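Local coordinates for heroin esterase (Rhodococcus sp., PDB 1LZL), which probably hydrolyses the acetyl ester groups of heroin, as an acetyl esterase of the alpha/beta hydrolase fold, at residues W84-G89 against Y118-E123; I67-P72 against A112-E117; T244-L249 against A270-Q275. All blocks are in the same frame, centred on the assembly; numbering follows the deposited sequence.

Contact 1. Residues W84-G89 against Y118-E123; sequences WIHGGG and YRLAPE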
loop_
_atom_site.group_PDB
_atom_site.type_symbol
_atom_site.label_atom_id
_atom_site.label_comp_id
_atom_site.label_asym_id
_atom_site.label_seq_id
_atom_site.Cartn_x
_atom_site.Cartn_y
_atom_site.Cartn_z
ATOM N N TRP A 84 -2.917 6.376 4.236
ATOM C CA TRP A 84 -2.498 5.001 4.140
ATOM C C TRP A 84 -3.550 4.176 3.409
ATOM O O TRP A 84 -4.755 4.381 3.623
ATOM C CB TRP A 84 -2.318 4.393 5.573
ATOM C CG TRP A 84 -1.870 2.959 5.441
ATOM C CD1 TRP A 84 -2.600 1.849 5.680
ATOM C CD2 TRP A 84 -0.578 2.546 5.009
ATOM N NE1 TRP A 84 -1.842 0.741 5.434
ATOM C CE2 TRP A 84 -0.599 1.135 5.027
ATOM C CE3 TRP A 84 0.595 3.190 4.625
ATOM C CZ2 TRP A 84 0.497 0.348 4.670
ATOM C CZ3 TRP A 84 1.705 2.421 4.263
ATOM C CH2 TRP A 84 1.647 1.001 4.292
ATOM N N ILE A 85 -3.102 3.252 2.573
ATOM C CA ILE A 85 -3.984 2.461 1.721
ATOM C C ILE A 85 -3.604 0.999 1.859
ATOM O O ILE A 85 -2.487 0.541 1.531
ATOM C CB ILE A 85 -3.844 2.940 0.252
ATOM C CG1 ILE A 85 -4.018 4.471 0.154
ATOM C CG2 ILE A 85 -4.802 2.199 -0.645
ATOM C CD1 ILE A 85 -3.577 5.036 -1.194
ATOM N N HIS A 86 -4.551 0.197 2.361
ATOM C CA HIS A 86 -4.290 -1.205 2.641
ATOM C C HIS A 86 -4.172 -2.025 1.358
ATOM O O HIS A 86 -4.578 -1.596 0.298
ATOM C CB HIS A 86 -5.403 -1.824 3.482
ATOM C CG HIS A 86 -6.698 -2.019 2.745
ATOM N ND1 HIS A 86 -6.953 -3.115 1.956
ATOM C CD2 HIS A 86 -7.866 -1.283 2.732
ATOM C CE1 HIS A 86 -8.166 -3.048 1.441
ATOM N NE2 HIS A 86 -8.762 -1.961 1.889
ATOM N N GLY A 87 -3.557 -3.234 1.563
ATOM C CA GLY A 87 -3.385 -4.118 0.434
ATOM C C GLY A 87 -4.433 -5.193 0.280
ATOM O O GLY A 87 -5.516 -5.078 0.881
ATOM N N GLY A 88 -4.176 -6.214 -0.525
ATOM C CA GLY A 88 -5.221 -7.233 -0.758
ATOM C C GLY A 88 -5.496 -7.421 -2.229
ATOM O O GLY A 88 -6.583 -7.875 -2.663
ATOM N N GLY A 89 -4.522 -7.153 -3.099
ATOM C CA GLY A 89 -4.673 -7.459 -4.497
ATOM C C GLY A 89 -5.810 -6.754 -5.212
ATOM O O GLY A 89 -6.232 -7.210 -6.282
ATOM N N TYR A 118 -11.171 2.268 0.613
ATOM C CA TYR A 118 -11.534 2.322 -0.802
ATOM C C TYR A 118 -12.446 1.185 -1.199
ATOM O O TYR A 118 -12.480 0.120 -0.539
ATOM C CB TYR A 118 -10.277 2.364 -1.665
ATOM C CG TYR A 118 -9.338 1.177 -1.548
ATOM C CD1 TYR A 118 -9.515 0.074 -2.380
ATOM C CD2 TYR A 118 -8.309 1.174 -0.630
ATOM C CE1 TYR A 118 -8.631 -1.005 -2.238
ATOM C CE2 TYR A 118 -7.411 0.113 -0.485
ATOM C CZ TYR A 118 -7.603 -0.966 -1.307
ATOM O OH TYR A 118 -6.739 -2.047 -1.236
ATOM N N ARG A 119 -13.180 1.400 -2.283
ATOM C CA ARG A 119 -14.030 0.301 -2.756
ATOM C C ARG A 119 -13.228 -0.811 -3.428
ATOM O O ARG A 119 -12.267 -0.543 -4.150
ATOM C CB ARG A 119 -14.995 0.866 -3.801
ATOM C CG ARG A 119 -16.096 1.734 -3.193
ATOM C CD ARG A 119 -16.920 2.409 -4.295
ATOM N NE ARG A 119 -16.006 3.342 -4.994
ATOM C CZ ARG A 119 -16.322 3.970 -6.115
ATOM N NH1 ARG A 119 -17.529 3.766 -6.680
ATOM N NH2 ARG A 119 -15.447 4.792 -6.713
ATOM N N LEU A 120 -13.613 -2.050 -3.232
ATOM C CA LEU A 120 -12.899 -3.204 -3.773
ATOM C C LEU A 120 -13.418 -3.608 -5.152
ATOM O O LEU A 120 -14.631 -3.527 -5.465
ATOM C CB LEU A 120 -13.043 -4.453 -2.873
ATOM C CG LEU A 120 -12.507 -4.297 -1.449
ATOM C CD1 LEU A 120 -12.791 -5.625 -0.742
ATOM C CD2 LEU A 120 -11.034 -3.975 -1.436
ATOM N N ALA A 121 -12.478 -4.101 -5.948
ATOM C CA ALA A 121 -12.811 -4.821 -7.184
ATOM C C ALA A 121 -13.141 -6.269 -6.886
ATOM O O ALA A 121 -12.771 -6.777 -5.845
ATOM C CB ALA A 121 -11.618 -4.718 -8.126
ATOM N N PRO A 122 -13.809 -6.995 -7.773
ATOM C CA PRO A 122 -14.299 -6.519 -9.068
ATOM C C PRO A 122 -15.597 -5.705 -8.994
ATOM O O PRO A 122 -15.996 -5.191 -10.071
ATOM C CB PRO A 122 -14.538 -7.840 -9.830
ATOM C CG PRO A 122 -14.983 -8.759 -8.727
ATOM C CD PRO A 122 -14.128 -8.417 -7.521
ATOM N N GLU A 123 -16.225 -5.640 -7.823
ATOM C CA GLU A 123 -17.516 -4.919 -7.767
ATOM C C GLU A 123 -17.327 -3.455 -8.211
ATOM O O GLU A 123 -18.202 -2.898 -8.900
ATOM C CB GLU A 123 -18.085 -5.007 -6.359
ATOM C CG GLU A 123 -18.534 -6.406 -5.945
ATOM C CD GLU A 123 -17.427 -7.268 -5.385
ATOM O OE1 GLU A 123 -16.242 -6.858 -5.317
ATOM O OE2 GLU A 123 -17.731 -8.417 -4.965
HETATM O O HOH W 1 -11.220 -0.912 1.537
#

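Contact 2. Residues I67-P72 against A112-E117; sequences IRFVTP and AVANVE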
loop_
_atom_site.group_PDB
_atom_site.type_symbol
_atom_site.label_atom_id
_atom_site.label_comp_id
_atom_site.label_asym_id
_atom_site.label_seq_id
_atom_site.Cartn_x
_atom_site.Cartn_y
_atom_site.Cartn_z
ATOM N N ILE A 67 -12.781 7.144 6.086
ATOM C CA ILE A 67 -11.402 7.207 6.496
ATOM C C ILE A 67 -11.323 6.875 7.989
ATOM O O ILE A 67 -12.004 7.506 8.809
ATOM C CB ILE A 67 -10.811 8.602 6.246
ATOM C CG1 ILE A 67 -10.846 8.932 4.747
ATOM C CG2 ILE A 67 -9.413 8.723 6.838
ATOM C CD1 ILE A 67 -10.514 10.411 4.511
ATOM N N ARG A 68 -10.497 5.915 8.345
ATOM C CA ARG A 68 -10.195 5.648 9.753
ATOM C C ARG A 68 -9.045 6.574 10.118
ATOM O O ARG A 68 -7.892 6.373 9.709
ATOM C CB ARG A 68 -9.817 4.192 9.976
ATOM C CG ARG A 68 -10.919 3.225 9.583
ATOM C CD ARG A 68 -10.574 1.782 9.759
ATOM N NE ARG A 68 -10.398 1.232 11.102
ATOM C CZ ARG A 68 -11.385 0.952 11.930
ATOM N NH1 ARG A 68 -12.646 1.196 11.583
ATOM N NH2 ARG A 68 -11.061 0.429 13.093
ATOM N N PHE A 69 -9.360 7.600 10.893
ATOM C CA PHE A 69 -8.446 8.718 11.151
ATOM C C PHE A 69 -7.911 8.587 12.565
ATOM O O PHE A 69 -8.632 8.747 13.579
ATOM C CB PHE A 69 -9.206 10.022 10.929
ATOM C CG PHE A 69 -8.346 11.264 11.041
ATOM C CD1 PHE A 69 -7.256 11.417 10.204
ATOM C CD2 PHE A 69 -8.633 12.287 11.945
ATOM C CE1 PHE A 69 -6.450 12.558 10.231
ATOM C CE2 PHE A 69 -7.837 13.419 12.017
ATOM C CZ PHE A 69 -6.733 13.537 11.175
ATOM N N VAL A 70 -6.649 8.238 12.650
ATOM C CA VAL A 70 -5.898 7.920 13.847
ATOM C C VAL A 70 -5.068 9.122 14.250
ATOM O O VAL A 70 -4.258 9.641 13.452
ATOM C CB VAL A 70 -5.016 6.676 13.666
ATOM C CG1 VAL A 70 -4.382 6.253 15.005
ATOM C CG2 VAL A 70 -5.820 5.514 13.075
ATOM N N THR A 71 -5.276 9.588 15.478
ATOM C CA THR A 71 -4.480 10.739 15.933
ATOM C C THR A 71 -3.784 10.451 17.260
ATOM O O THR A 71 -4.264 9.709 18.119
ATOM C CB THR A 71 -5.345 12.002 16.041
ATOM O OG1 THR A 71 -6.497 11.675 16.842
ATOM C CG2 THR A 71 -5.884 12.414 14.674
ATOM N N PRO A 72 -2.608 10.991 17.471
ATOM C CA PRO A 72 -1.930 10.710 18.738
ATOM C C PRO A 72 -2.540 11.562 19.849
ATOM O O PRO A 72 -2.917 12.703 19.601
ATOM C CB PRO A 72 -0.511 11.181 18.452
ATOM C CG PRO A 72 -0.617 12.179 17.359
ATOM C CD PRO A 72 -1.823 11.871 16.549
ATOM N N ALA A 112 -0.732 12.174 12.420
ATOM C CA ALA A 112 -2.061 11.666 12.081
ATOM C C ALA A 112 -1.959 10.657 10.950
ATOM O O ALA A 112 -1.034 10.686 10.137
ATOM C CB ALA A 112 -2.955 12.825 11.672
ATOM N N VAL A 113 -2.915 9.723 10.933
ATOM C CA VAL A 113 -2.950 8.734 9.867
ATOM C C VAL A 113 -4.372 8.652 9.346
ATOM O O VAL A 113 -5.326 8.432 10.099
ATOM C CB VAL A 113 -2.469 7.363 10.353
ATOM C CG1 VAL A 113 -2.534 6.401 9.166
ATOM C CG2 VAL A 113 -1.069 7.410 10.953
ATOM N N ALA A 114 -4.511 8.854 8.040
ATOM C CA ALA A 114 -5.823 8.788 7.373
ATOM C C ALA A 114 -5.849 7.468 6.603
ATOM O O ALA A 114 -5.266 7.396 5.510
ATOM C CB ALA A 114 -6.002 9.997 6.465
ATOM N N ASN A 115 -6.426 6.437 7.189
ATOM C CA ASN A 115 -6.461 5.090 6.611
ATOM C C ASN A 115 -7.709 4.894 5.768
ATOM O O ASN A 115 -8.840 4.933 6.271
ATOM C CB ASN A 115 -6.412 4.173 7.822
ATOM C CG ASN A 115 -6.396 2.703 7.517
ATOM O OD1 ASN A 115 -6.232 2.336 6.350
ATOM N ND2 ASN A 115 -6.601 1.861 8.525
ATOM N N VAL A 116 -7.530 4.750 4.454
ATOM C CA VAL A 116 -8.670 4.923 3.517
ATOM C C VAL A 116 -9.449 3.651 3.202
ATOM O O VAL A 116 -8.862 2.633 2.777
ATOM C CB VAL A 116 -8.149 5.513 2.190
ATOM C CG1 VAL A 116 -9.308 5.752 1.229
ATOM C CG2 VAL A 116 -7.352 6.797 2.365
ATOM N N GLU A 117 -10.760 3.693 3.377
ATOM C CA GLU A 117 -11.643 2.575 2.986
ATOM C C GLU A 117 -12.041 2.719 1.529
ATOM O O GLU A 117 -13.078 3.285 1.187
ATOM C CB GLU A 117 -12.863 2.531 3.891
ATOM C CG GLU A 117 -13.666 1.240 3.707
ATOM C CD GLU A 117 -13.077 0.114 4.494
ATOM O OE1 GLU A 117 -12.183 -0.578 3.988
ATOM O OE2 GLU A 117 -13.492 -0.104 5.644
#

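Contact 3. Residues T244-L249 against A270-Q275; sequences TDLTGL and ALRLLQ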
loop_
_atom_site.group_PDB
_atom_site.type_symbol
_atom_site.label_atom_id
_atom_site.label_comp_id
_atom_site.label_asym_id
_atom_site.label_seq_id
_atom_site.Cartn_x
_atom_site.Cartn_y
_atom_site.Cartn_z
ATOM N N THR A 244 5.752 7.040 -18.125
ATOM C CA THR A 244 7.051 7.348 -18.691
ATOM C C THR A 244 7.695 8.594 -18.087
ATOM O O THR A 244 8.915 8.779 -18.179
ATOM C CB THR A 244 6.933 7.553 -20.233
ATOM O OG1 THR A 244 5.944 8.552 -20.489
ATOM C CG2 THR A 244 6.503 6.250 -20.869
ATOM N N ASP A 245 6.940 9.487 -17.467
ATOM C CA ASP A 245 7.540 10.663 -16.853
ATOM C C ASP A 245 7.357 10.560 -15.335
ATOM O O ASP A 245 6.252 10.747 -14.816
ATOM C CB ASP A 245 6.927 11.947 -17.379
ATOM C CG ASP A 245 7.299 13.155 -16.529
ATOM O OD1 ASP A 245 8.439 13.188 -16.009
ATOM O OD2 ASP A 245 6.447 14.057 -16.371
ATOM N N LEU A 246 8.459 10.224 -14.656
ATOM C CA LEU A 246 8.455 10.151 -13.202
ATOM C C LEU A 246 9.081 11.369 -12.540
ATOM O O LEU A 246 9.301 11.393 -11.334
ATOM C CB LEU A 246 9.164 8.863 -12.718
ATOM C CG LEU A 246 8.537 7.576 -13.262
ATOM C CD1 LEU A 246 9.276 6.338 -12.754
ATOM C CD2 LEU A 246 7.057 7.514 -12.878
ATOM N N THR A 247 9.380 12.426 -13.355
ATOM C CA THR A 247 9.982 13.574 -12.683
ATOM C C THR A 247 8.978 14.311 -11.791
ATOM O O THR A 247 7.765 14.259 -12.024
ATOM C CB THR A 247 10.578 14.600 -13.681
ATOM O OG1 THR A 247 9.468 15.157 -14.391
ATOM C CG2 THR A 247 11.541 13.924 -14.673
ATOM N N GLY A 248 9.552 14.988 -10.792
ATOM C CA GLY A 248 8.720 15.825 -9.929
ATOM C C GLY A 248 7.826 15.042 -8.986
ATOM O O GLY A 248 6.972 15.651 -8.351
ATOM N N LEU A 249 7.999 13.731 -8.841
ATOM C CA LEU A 249 7.320 12.961 -7.810
ATOM C C LEU A 249 8.001 13.160 -6.470
ATOM O O LEU A 249 9.149 13.618 -6.351
ATOM C CB LEU A 249 7.250 11.472 -8.211
ATOM C CG LEU A 249 6.359 11.257 -9.446
ATOM C CD1 LEU A 249 6.524 9.839 -9.972
ATOM C CD2 LEU A 249 4.879 11.520 -9.143
ATOM N N ALA A 270 11.617 1.978 -8.532
ATOM C CA ALA A 270 12.524 2.757 -7.706
ATOM C C ALA A 270 13.705 3.272 -8.529
ATOM O O ALA A 270 14.111 4.444 -8.386
ATOM C CB ALA A 270 13.052 1.919 -6.541
ATOM N N LEU A 271 14.254 2.392 -9.367
ATOM C CA LEU A 271 15.386 2.809 -10.203
ATOM C C LEU A 271 14.962 3.913 -11.147
ATOM O O LEU A 271 15.668 4.907 -11.316
ATOM C CB LEU A 271 15.964 1.570 -10.926
ATOM C CG LEU A 271 17.075 1.879 -11.927
ATOM C CD1 LEU A 271 18.271 2.498 -11.219
ATOM C CD2 LEU A 271 17.456 0.598 -12.708
ATOM N N ARG A 272 13.786 3.803 -11.791
ATOM C CA ARG A 272 13.351 4.845 -12.703
ATOM C C ARG A 272 13.022 6.117 -11.957
ATOM O O ARG A 272 13.279 7.218 -12.471
ATOM C CB ARG A 272 12.146 4.343 -13.484
ATOM C CG ARG A 272 12.594 3.268 -14.479
ATOM C CD ARG A 272 11.378 2.556 -15.075
ATOM N NE ARG A 272 10.487 3.543 -15.536
ATOM C CZ ARG A 272 9.299 3.985 -15.732
ATOM N NH1 ARG A 272 8.234 3.292 -15.372
ATOM N NH2 ARG A 272 9.229 5.177 -16.320
ATOM N N LEU A 273 12.490 6.052 -10.733
ATOM C CA LEU A 273 12.318 7.286 -9.981
ATOM C C LEU A 273 13.662 7.981 -9.756
ATOM O O LEU A 273 13.815 9.202 -9.971
ATOM C CB LEU A 273 11.644 6.956 -8.632
ATOM C CG LEU A 273 10.166 6.614 -8.585
ATOM C CD1 LEU A 273 9.827 6.050 -7.196
ATOM C CD2 LEU A 273 9.260 7.816 -8.850
ATOM N N LEU A 274 14.657 7.241 -9.286
ATOM C CA LEU A 274 15.997 7.758 -9.086
ATOM C C LEU A 274 16.527 8.378 -10.384
ATOM O O LEU A 274 17.057 9.490 -10.339
ATOM C CB LEU A 274 16.960 6.620 -8.670
ATOM C CG LEU A 274 16.769 6.245 -7.181
ATOM C CD1 LEU A 274 17.363 4.880 -6.898
ATOM C CD2 LEU A 274 17.387 7.282 -6.226
ATOM N N GLN A 275 16.369 7.685 -11.494
ATOM C CA GLN A 275 16.898 8.201 -12.749
ATOM C C GLN A 275 16.140 9.471 -13.191
ATOM O O GLN A 275 16.654 10.269 -13.982
ATOM C CB GLN A 275 16.802 7.100 -13.810
ATOM C CG GLN A 275 17.800 5.985 -13.534
ATOM C CD GLN A 275 17.689 4.801 -14.436
ATOM O OE1 GLN A 275 16.611 4.470 -14.972
ATOM N NE2 GLN A 275 18.780 4.055 -14.615
#

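Contact 1. Residues W84-G89 against Y118-E123
His86 and Tyr118 carry this contact through their rings, which lie in an offset stack with centroids 4.4 Å apart and planes inclined by 17°. The offset brings the phenol oxygen of Tyr118 over one face of the imidazole, toward its rim. Both rings take the crowded position between backbone N and carbonyl carbon (chi1 71° and 61°), turning them against each other.

Polar bonds fix the pair. Tyr118 OH donates to the carbonyl oxygen His86 O at 2.7 Å, from above the carbonyl plane. His86 ND1 gives its proton to Gly87 O at 2.7 Å, nearly in the ring plane, while a water joins the other ring nitrogen, NE2, to Tyr118 O. With both ring nitrogens engaged, the imidazole is probably held against rotation.

Apolar contacts complete the set: Ile85 CG2 presses on Tyr118 CE2 at 3.3 Å, and Leu120 CD2 reaches the imidazole edge at CE1.

The HGGG sequence that follows strand 79-85 is the type that forms the oxyanion hole in hormone-sensitive-lipase-like esterases, consistent with such a role here. Helix 161-176 packs against Ile85 and Tyr118 through Leu165, and helix 128-142 meets both through Cys133.

Contact 2. Residues I67-P72 against A112-E117
Phe69 swings its ring across to the neighbouring strand, where CE1 meets Ala112 CB at 3.8 Å and CD1 meets Ala114 CB at 4.2 Å. The ring gets there because CG stands anti to the backbone N (chi1 -175°), and its edge is turned to Ala114. On the same face of the sheet Ile67 lays CG2 against Ala114 CB, 3.7 Å away, so that this methyl serves both. An alanine in place of Phe69 would probably open a gap beside Ala112 and Ala114, leaving their methyl groups without this cover.

The other face carries Arg68 and Asn115 side by side, with guanidinium and amide planes almost perpendicular. Val70 and Val113 follow, their CB atoms 4.2 Å apart. Strand 65-72 runs antiparallel to strand 112-116, as the second strand does in the mostly parallel sheet of alpha/beta hydrolases, and the Arg68–Asn115 and Val70–Val113 pairs each contribute two backbone hydrogen bonds.

Side-chain packing is mainly apolar on the Phe69 face; the other is mixed, valines beside Arg68 and Asn115, whose polar ends look beyond each other: the guanidinium forms a salt bridge with Asp99, starting helix 99-109, and Asn115 ND2 bonds to Ala95 O in the loop before it.

Contact 3. Residues T244-L249 against A270-Q275
The guanidinium of Arg272 has Leu246 CD1 centred over one face, 3.7 Å above its plane, and the backbone of Thr244 at its edge, with Thr244 CA 3.9 Å from Arg272 NH2. A bend at chi3 (50°) folds the arginine over the leucine: Leu246 CD1 also touches Arg272 CB at 3.6 Å, so the methyl fits between CB and the charged head.

Deeper in, Leu273 CD2 is shared by two leucines. It meets Leu249 CD1 at 3.6 Å, these side chains crossing at about a right angle, and Leu246 CB at 4.0 Å. A type II turn from Leu246 to Leu249 brings both leucines to the helix. The loop is braced by an Asx turn, Asp245 OD1 accepting from Thr247 N at 2.9 Å; the same oxygen also accepts from Thr247 OG1 at 2.7 Å.

No hydrogen bond joins the loop segment to helix segment 270-275; the contact is van der Waals packing, largely of leucines, with the guanidinium face and CB of Arg272 laid on a methyl. Arg272 NH2 bonds to Ala243 O, just before Thr244. Leu249 bridges from Leu273 to helix 161-176, fastening by apolar contacts the loop that leads into strand 252-257.

How the contacts relate
From the N terminus, segment 67-72 comes first, on strand 65-72, followed by 84-89 at the end of strand 79-85. The chain then passes through helix 99-109 to 112-117, closing contact 2, and runs straight on into 118-123, closing contact 1. The two loops therefore cross, and they touch: Trp84 in contact 1 bonds through its backbone to Ala114 and Val116 of contact 2, since strand 112-116 lies between strands 65-72 and 79-85. Contact 3 comes later, in series, closing a 20-residue loop that includes strand 252-257. It ties the loop before that strand to helix 263-275 after it, its nearest atoms about 13 Å from those of contact 1 and about 17 Å from those of contact 2.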